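Long-range contact in putative enoyl-CoA hydratase/isomerase (Bordetella parapertussis, PDB 3ISA), which probably acts on acyl-CoA thioesters as a member of the crotonase-like enoyl-CoA hydratase/isomerase family, its exact substrate and reaction being unassigned: residues A112-F117 with F131-L136. Numbering follows the deposited sequence.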
# COMPACT_ATOMS: atom_id res chain seq x y z
N ALA D 112 28.32 -1.18 6.92
CA ALA D 112 27.71 0.14 6.78
C ALA D 112 28.48 1.06 5.82
O ALA D 112 27.90 1.97 5.22
CB ALA D 112 27.54 0.78 8.15
N GLY D 113 29.78 0.82 5.67
CA GLY D 113 30.60 1.47 4.63
C GLY D 113 30.08 1.20 3.23
O GLY D 113 29.92 2.13 2.42
N VAL D 114 29.82 -0.06 2.93
CA VAL D 114 29.22 -0.44 1.66
C VAL D 114 27.80 0.12 1.56
O VAL D 114 27.40 0.56 0.49
CB VAL D 114 29.25 -2.00 1.45
CG1 VAL D 114 28.65 -2.40 0.08
CG2 VAL D 114 30.69 -2.53 1.61
N ASP D 115 27.05 0.15 2.66
CA ASP D 115 25.69 0.69 2.61
C ASP D 115 25.66 2.21 2.31
O ASP D 115 24.77 2.72 1.60
CB ASP D 115 24.96 0.40 3.92
CG ASP D 115 24.79 -1.10 4.18
OD1 ASP D 115 24.36 -1.83 3.25
OD2 ASP D 115 25.11 -1.54 5.30
N LEU D 116 26.63 2.93 2.86
CA LEU D 116 26.75 4.36 2.61
C LEU D 116 27.00 4.61 1.12
O LEU D 116 26.37 5.47 0.51
CB LEU D 116 27.83 4.97 3.49
CG LEU D 116 28.12 6.47 3.25
CD1 LEU D 116 26.85 7.33 3.43
CD2 LEU D 116 29.24 6.89 4.20
N PHE D 117 27.92 3.83 0.57
CA PHE D 117 28.19 3.79 -0.86
C PHE D 117 26.91 3.50 -1.66
O PHE D 117 26.58 4.25 -2.60
CB PHE D 117 29.27 2.72 -1.11
CG PHE D 117 29.77 2.67 -2.51
CD1 PHE D 117 30.70 3.60 -2.96
CD2 PHE D 117 29.35 1.65 -3.39
CE1 PHE D 117 31.16 3.58 -4.28
CE2 PHE D 117 29.82 1.60 -4.69
CZ PHE D 117 30.74 2.57 -5.14
N PHE D 131 34.13 -5.28 -1.77
CA PHE D 131 32.98 -4.96 -0.95
C PHE D 131 32.51 -6.22 -0.24
O PHE D 131 32.49 -7.29 -0.84
CB PHE D 131 31.80 -4.44 -1.81
CG PHE D 131 32.13 -3.30 -2.73
CD1 PHE D 131 32.01 -1.97 -2.31
CD2 PHE D 131 32.54 -3.54 -4.06
CE1 PHE D 131 32.30 -0.90 -3.18
CE2 PHE D 131 32.84 -2.49 -4.93
CZ PHE D 131 32.73 -1.17 -4.49
N ARG D 132 32.11 -6.08 1.01
CA ARG D 132 31.45 -7.16 1.74
C ARG D 132 30.46 -6.60 2.76
O ARG D 132 30.79 -5.66 3.48
CB ARG D 132 32.50 -8.03 2.45
CG ARG D 132 31.95 -9.36 2.96
CD ARG D 132 32.99 -10.18 3.77
NE ARG D 132 32.42 -11.46 4.18
CZ ARG D 132 32.69 -12.10 5.32
NH1 ARG D 132 33.52 -11.59 6.22
NH2 ARG D 132 32.09 -13.26 5.58
N MET D 133 29.25 -7.16 2.82
CA MET D 133 28.28 -6.81 3.87
C MET D 133 28.00 -8.09 4.67
O MET D 133 27.12 -8.87 4.29
CB MET D 133 26.97 -6.25 3.28
CG MET D 133 27.04 -4.80 2.67
SD MET D 133 25.70 -4.41 1.50
CE MET D 133 26.30 -5.29 0.06
N PRO D 134 28.78 -8.34 5.74
CA PRO D 134 28.73 -9.59 6.51
C PRO D 134 27.82 -9.60 7.74
O PRO D 134 27.79 -10.60 8.45
CB PRO D 134 30.18 -9.76 6.96
CG PRO D 134 30.67 -8.35 7.15
CD PRO D 134 29.83 -7.44 6.26
N GLY D 135 27.08 -8.51 7.98
CA GLY D 135 26.34 -8.31 9.23
C GLY D 135 25.28 -9.34 9.59
O GLY D 135 25.01 -9.57 10.78
N LEU D 136 24.68 -9.95 8.57
CA LEU D 136 23.73 -11.04 8.79
C LEU D 136 24.36 -12.22 9.55
O LEU D 136 23.65 -12.94 10.24
CB LEU D 136 23.09 -11.50 7.47
CG LEU D 136 22.15 -10.48 6.79
CD1 LEU D 136 21.94 -10.83 5.33
CD2 LEU D 136 20.79 -10.43 7.50
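In this crotonase fold the short buried helix 112-119 follows directly on strand 108-110, and its first turns lie against the end of the neighbouring parallel strand 130-132 and the loop that leaves it. Val114 points toward that strand and divides its two methyl groups between backbone and side chains. CG2, anti to the carbonyl carbon, reaches the backbone of Arg132, 3.6 Å from its O, and also lies near CB of Phe131. CG1, anti to the backbone N (chi1 -178°), meets the methyl end of Met133, 3.7 Å from its CE. Met133 has CG beside its own backbone N and an extended chi2, then bends at chi3 (-78°), so that its CG lies closest to Val114 CB and its SD and CE to Val114 CG1, the two side chains crossing obliquely. Further along the helix, Phe117 has CG anti to the backbone N, which carries its ring toward Phe131. The two rings are tilted by 35° with centroids 5.3 Å apart, and CE1 of Phe131 sits over one face of Phe117, displaced toward the rim, 3.8 Å from CE2 of Phe117. Phe166 of strand 165-167 also meets the Phe131 ring, and Phe176 meets it edge-to-face, while Ala103 and Ala105 of strand 100-105 touch Phe117. The CB of Arg132 points away from the helix; its NE is hydrogen-bonded to Ala163 O, and CB of Pro134 lies over its guanidinium. The side-chain packing is mainly apolar, and the Asp115 carboxylate, with CG beside its backbone N, brings OD1 to 3.4 Å from SD of Met133.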